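Local coordinates for protein peptidyl-tRNA hydrolase (Thermoplasma acidophilum, PDB 1RLK) that probably hydrolyses peptidyl-tRNAs that drop off the ribosome, releasing the N-acyl-amino acid and the tRNA, at residues M65-M70 against I97-D102; M74-E79 against D108-K113. All coordinates share one frame; numbering follows the deposited sequence.

Contact 1 of 2, residues M65-M70 against I97-D102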
loop_
_atom_site.group_PDB
_atom_site.type_symbol
_atom_site.label_atom_id
_atom_site.label_comp_id
_atom_site.label_asym_id
_atom_site.label_seq_id
_atom_site.Cartn_x
_atom_site.Cartn_y
_atom_site.Cartn_z
ATOM N N MET A 65 2.966 -4.375 9.690
ATOM C CA MET A 65 2.050 -4.038 10.784
ATOM C C MET A 65 2.428 -2.715 11.474
ATOM O O MET A 65 1.567 -1.981 11.984
ATOM C CB MET A 65 2.001 -5.201 11.786
ATOM C CG MET A 65 1.486 -6.519 11.181
ATOM S SD MET A 65 -0.042 -6.307 10.228
ATOM C CE MET A 65 -1.091 -5.663 11.404
ATOM N N GLU A 66 3.710 -2.375 11.437
ATOM C CA GLU A 66 4.178 -1.096 11.959
ATOM C C GLU A 66 3.676 0.054 11.096
ATOM O O GLU A 66 3.255 1.072 11.600
ATOM C CB GLU A 66 5.711 -1.089 11.991
ATOM C CG GLU A 66 6.312 0.159 12.599
ATOM C CD GLU A 66 6.014 0.276 14.080
ATOM O OE1 GLU A 66 5.747 -0.763 14.735
ATOM O OE2 GLU A 66 6.053 1.417 14.588
ATOM N N ILE A 67 3.730 -0.125 9.781
ATOM C CA ILE A 67 3.210 0.845 8.824
ATOM C C ILE A 67 1.709 1.059 9.063
ATOM O O ILE A 67 1.213 2.191 9.150
ATOM C CB ILE A 67 3.504 0.326 7.378
ATOM C CG1 ILE A 67 4.994 0.468 7.066
ATOM C CG2 ILE A 67 2.710 1.088 6.322
ATOM C CD1 ILE A 67 5.456 -0.325 5.865
ATOM N N LYS A 68 0.991 -0.062 9.176
ATOM C CA LYS A 68 -0.428 -0.052 9.479
ATOM C C LYS A 68 -0.667 0.804 10.715
ATOM O O LYS A 68 -1.456 1.732 10.688
ATOM C CB LYS A 68 -0.905 -1.504 9.707
ATOM C CG LYS A 68 -2.349 -1.648 10.265
ATOM C CD LYS A 68 -3.342 -1.343 9.209
ATOM C CE LYS A 68 -4.781 -1.697 9.588
ATOM N NZ LYS A 68 -5.655 -0.507 9.354
ATOM N N ARG A 69 0.033 0.491 11.798
ATOM C CA ARG A 69 -0.112 1.246 13.053
ATOM C C ARG A 69 0.027 2.748 12.830
ATOM O O ARG A 69 -0.801 3.539 13.299
ATOM C CB ARG A 69 0.904 0.786 14.107
ATOM C CG ARG A 69 0.722 1.479 15.469
ATOM C CD ARG A 69 1.825 1.206 16.485
ATOM N NE ARG A 69 3.131 1.722 16.062
ATOM C CZ ARG A 69 3.468 3.014 16.010
ATOM N NH1 ARG A 69 2.615 3.975 16.350
ATOM N NH2 ARG A 69 4.689 3.359 15.619
ATOM N N MET A 70 1.071 3.147 12.110
ATOM C CA MET A 70 1.324 4.571 11.885
ATOM C C MET A 70 0.283 5.207 10.993
ATOM O O MET A 70 -0.170 6.305 11.259
ATOM C CB MET A 70 2.710 4.775 11.280
ATOM C CG MET A 70 3.820 4.256 12.146
ATOM S SD MET A 70 5.342 5.075 11.753
ATOM C CE MET A 70 6.416 3.854 11.961
ATOM N N ILE A 97 1.066 -3.657 1.825
ATOM C CA ILE A 97 0.100 -2.693 2.333
ATOM C C ILE A 97 0.139 -1.424 1.492
ATOM O O ILE A 97 1.214 -0.896 1.203
ATOM C CB ILE A 97 0.340 -2.388 3.833
ATOM C CG1 ILE A 97 -0.704 -1.416 4.359
ATOM C CG2 ILE A 97 1.734 -1.833 4.086
ATOM C CD1 ILE A 97 -0.661 -1.252 5.872
ATOM N N GLY A 98 -1.026 -0.963 1.064
ATOM C CA GLY A 98 -1.145 0.297 0.348
ATOM C C GLY A 98 -1.482 1.448 1.279
ATOM O O GLY A 98 -2.200 1.267 2.277
ATOM N N LEU A 99 -0.970 2.629 0.955
ATOM C CA LEU A 99 -1.243 3.853 1.707
ATOM C C LEU A 99 -1.575 5.002 0.771
ATOM O O LEU A 99 -0.845 5.257 -0.193
ATOM C CB LEU A 99 -0.042 4.295 2.549
ATOM C CG LEU A 99 0.817 3.288 3.278
ATOM C CD1 LEU A 99 2.052 3.994 3.794
ATOM C CD2 LEU A 99 0.041 2.671 4.444
ATOM N N GLY A 100 -2.644 5.725 1.081
ATOM C CA GLY A 100 -2.977 6.943 0.367
ATOM C C GLY A 100 -4.020 6.732 -0.715
ATOM O O GLY A 100 -4.755 5.737 -0.669
ATOM N N PRO A 101 -4.078 7.628 -1.698
ATOM C CA PRO A 101 -3.109 8.722 -1.858
ATOM C C PRO A 101 -3.175 9.796 -0.766
ATOM O O PRO A 101 -4.227 10.027 -0.171
ATOM C CB PRO A 101 -3.497 9.334 -3.201
ATOM C CG PRO A 101 -4.974 9.014 -3.345
ATOM C CD PRO A 101 -5.123 7.672 -2.733
ATOM N N ASP A 102 -2.032 10.419 -0.497
ATOM C CA ASP A 102 -1.946 11.495 0.492
ATOM C C ASP A 102 -0.777 12.433 0.168
ATOM O O ASP A 102 -0.219 12.367 -0.912
ATOM C CB ASP A 102 -1.815 10.911 1.906
ATOM C CG ASP A 102 -2.612 11.706 2.931
ATOM O OD1 ASP A 102 -2.422 12.943 3.002
ATOM O OD2 ASP A 102 -3.469 11.196 3.683
#
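Ile67 and Lys68 of helix 61-74 lie on Ile97 and Leu99 of strand 94-103, a helix-on-sheet packing in the mixed four-stranded sheet of the PTH2 fold. Helix and strand run in nearly the same direction, with 25° between the short segments and 9.4 Å between their axes. No hydrogen bond crosses the contact. It is made by aliphatic branches.

The CG2 methyl of Ile67 carries that residue's contact with the strand. At chi1 -73° CG1 sits beside the backbone N, and CG2 is left anti to it, facing the strand. CG2 of Ile67 lies 3.6 Å from CD2 of Leu99, and the two side chains cross at about a right angle. CG2 of Ile67 is also 3.8 Å from CG2 of Ile97, and here the chains slide past each other in opposite directions.

The CG1-CD1 branch of Ile97 points at the helix. With CG1 anti to the backbone N (chi1 -178°) and chi2 also extended, CD1 reaches the backbone of Lys68. The lysine joins only through its base. Its chain bends at chi2 and chi4 and carries NZ away to Asp72, in a salt bridge, and to Asn78. Ala8 of strand 3-10 and Ile110 of helix 104-111 also touch Ile67. CD1 of Ile97 ends 3.8 Å from CA and 3.9 Å from CB of Lys68.

Contact 2 of 2, residues M74-E79 against D108-K113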
loop_
_atom_site.group_PDB
_atom_site.type_symbol
_atom_site.label_atom_id
_atom_site.label_comp_id
_atom_site.label_asym_id
_atom_site.label_seq_id
_atom_site.Cartn_x
_atom_site.Cartn_y
_atom_site.Cartn_z
ATOM N N MET A 74 -2.370 8.326 11.941
ATOM C CA MET A 74 -2.350 9.559 11.160
ATOM C C MET A 74 -3.594 9.763 10.319
ATOM O O MET A 74 -3.723 10.785 9.648
ATOM C CB MET A 74 -1.127 9.560 10.246
ATOM C CG MET A 74 0.158 9.651 11.013
ATOM S SD MET A 74 1.553 9.842 9.925
ATOM C CE MET A 74 2.514 8.672 10.585
ATOM N N GLY A 75 -4.504 8.794 10.348
ATOM C CA GLY A 75 -5.752 8.883 9.623
ATOM C C GLY A 75 -5.556 8.748 8.130
ATOM O O GLY A 75 -6.275 9.368 7.344
ATOM N N ILE A 76 -4.565 7.954 7.747
ATOM C CA ILE A 76 -4.247 7.744 6.342
ATOM C C ILE A 76 -4.917 6.462 5.861
ATOM O O ILE A 76 -4.812 5.400 6.499
ATOM C CB ILE A 76 -2.716 7.687 6.134
ATOM C CG1 ILE A 76 -2.096 9.063 6.436
ATOM C CG2 ILE A 76 -2.378 7.253 4.702
ATOM C CD1 ILE A 76 -0.572 9.061 6.584
ATOM N N VAL A 77 -5.585 6.567 4.718
ATOM C CA VAL A 77 -6.168 5.393 4.059
ATOM C C VAL A 77 -5.103 4.345 3.827
ATOM O O VAL A 77 -4.014 4.642 3.321
ATOM C CB VAL A 77 -6.819 5.765 2.702
ATOM C CG1 VAL A 77 -7.213 4.496 1.913
ATOM C CG2 VAL A 77 -8.017 6.679 2.922
ATOM N N ASN A 78 -5.407 3.105 4.197
ATOM C CA ASN A 78 -4.476 2.001 4.005
ATOM C C ASN A 78 -5.189 0.680 3.846
ATOM O O ASN A 78 -6.296 0.495 4.378
ATOM C CB ASN A 78 -3.493 1.929 5.173
ATOM C CG ASN A 78 -4.172 1.562 6.493
ATOM O OD1 ASN A 78 -4.200 0.391 6.872
ATOM N ND2 ASN A 78 -4.714 2.566 7.195
ATOM N N GLU A 79 -4.566 -0.244 3.123
ATOM C CA GLU A 79 -5.145 -1.562 2.916
ATOM C C GLU A 79 -4.064 -2.607 2.956
ATOM O O GLU A 79 -3.134 -2.584 2.136
ATOM C CB GLU A 79 -5.861 -1.624 1.566
ATOM C CG GLU A 79 -6.519 -2.962 1.280
ATOM C CD GLU A 79 -7.803 -3.199 2.069
ATOM O OE1 GLU A 79 -8.321 -2.267 2.763
ATOM O OE2 GLU A 79 -8.303 -4.329 1.951
ATOM N N ASP A 108 5.965 9.958 3.793
ATOM C CA ASP A 108 7.385 9.688 4.033
ATOM C C ASP A 108 7.698 9.529 5.527
ATOM O O ASP A 108 8.628 8.834 5.894
ATOM C CB ASP A 108 8.255 10.796 3.432
ATOM C CG ASP A 108 8.280 10.764 1.899
ATOM O OD1 ASP A 108 8.094 9.685 1.294
ATOM O OD2 ASP A 108 8.469 11.789 1.221
ATOM N N LYS A 109 6.911 10.164 6.376
ATOM C CA LYS A 109 7.031 9.958 7.832
ATOM C C LYS A 109 6.847 8.501 8.242
ATOM O O LYS A 109 7.324 8.096 9.293
ATOM C CB LYS A 109 6.017 10.818 8.597
ATOM C CG LYS A 109 6.188 12.293 8.416
ATOM C CD LYS A 109 5.233 13.085 9.280
ATOM C CE LYS A 109 5.482 14.571 9.105
ATOM N NZ LYS A 109 4.321 15.415 9.485
ATOM N N ILE A 110 6.143 7.725 7.417
ATOM C CA ILE A 110 5.853 6.309 7.699
ATOM C C ILE A 110 6.772 5.350 6.946
ATOM O O ILE A 110 7.305 4.414 7.538
ATOM C CB ILE A 110 4.378 6.008 7.321
ATOM C CG1 ILE A 110 3.439 6.840 8.175
ATOM C CG2 ILE A 110 4.036 4.515 7.504
ATOM C CD1 ILE A 110 1.989 6.756 7.752
ATOM N N THR A 111 6.930 5.575 5.635
ATOM C CA THR A 111 7.632 4.648 4.741
ATOM C C THR A 111 9.017 5.099 4.209
ATOM O O THR A 111 9.697 4.320 3.560
ATOM C CB THR A 111 6.748 4.298 3.517
ATOM O OG1 THR A 111 6.128 5.482 2.994
ATOM C CG2 THR A 111 5.571 3.372 3.947
ATOM N N GLY A 112 9.419 6.332 4.474
ATOM C CA GLY A 112 10.658 6.876 3.924
ATOM C C GLY A 112 11.908 6.080 4.225
ATOM O O GLY A 112 12.879 6.113 3.466
ATOM N N LYS A 113 11.860 5.323 5.316
ATOM C CA LYS A 113 13.001 4.567 5.842
ATOM C C LYS A 113 13.275 3.314 5.034
ATOM O O LYS A 113 14.400 2.771 5.046
ATOM C CB LYS A 113 12.758 4.208 7.322
ATOM C CG LYS A 113 11.262 3.968 7.724
ATOM C CD LYS A 113 10.365 5.232 7.901
ATOM C CE LYS A 113 11.108 6.579 8.007
ATOM N NZ LYS A 113 10.207 7.700 7.638
#
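A Schellman motif ends helix 61-74, and the turn after it packs against the C-terminal helix 104-111. Met74 and Ile76, on the two sides of Gly75, both touch Ile110 there. Gly75 has positive phi (72°), which turns the chain out of the helix toward strand 78-82.

Ile110 meets both partners tip to tip. Its CG1 lies beside the backbone N (chi1 -62°), and the extended chi2 sends CD1 out to the end of Ile76. The two CD1 methyls of Ile76 and Ile110 are 3.6 Å apart. Ile67 and Met70 of helix 61-74 also touch Ile110. Met74 approaches the same CG1-CD1 branch with its thioether end. SD of Met74 is 3.8 Å from CD1 of Ile110, while the exact placing of the terminal CE is doubtful. An alanine in place of Met74 would lack the thioether arm and is likely to leave the CG1-CD1 branch of Ile110 without cover on that side.

The polar bonds lie beside the contact, not across it. ND2 of Asn78 donates to O of Ile76 at 2.9 Å, a nearly straight bond that lies in the amide plane of the asparagine. ND2 also bonds Asp72, so two acceptors hold the amide nitrogen and tie the turn back to the helix. On the other segment, O of Asp108 accepts from Gly112 N at 3.0 Å.

The chemistry across the contact is purely apolar: thioether and methyl groups join the turn to the helix by van der Waals packing, with no hydrogen bond between the segments.

After strands 3-10 and 53-58 and the helices between them, the chain enters helix 61-74, then the turn into strand 78-82, strand 94-103 and finally helix 104-111. Contact 1 closes the loop from 65-70 to 97-102. Contact 2 opens within that loop, at 74-79, and closes beyond it, at 108-113, so the two cross along the chain. Their centres are about 4 Å apart. The sheet joins them directly: strands 78-82 and 94-103 are antiparallel neighbours, and Gly100 N and Gly98 N probably donate to Val77 O and Glu79 O. Together they tie helix 61-74 to the sheet and the turn after it to helix 104-111.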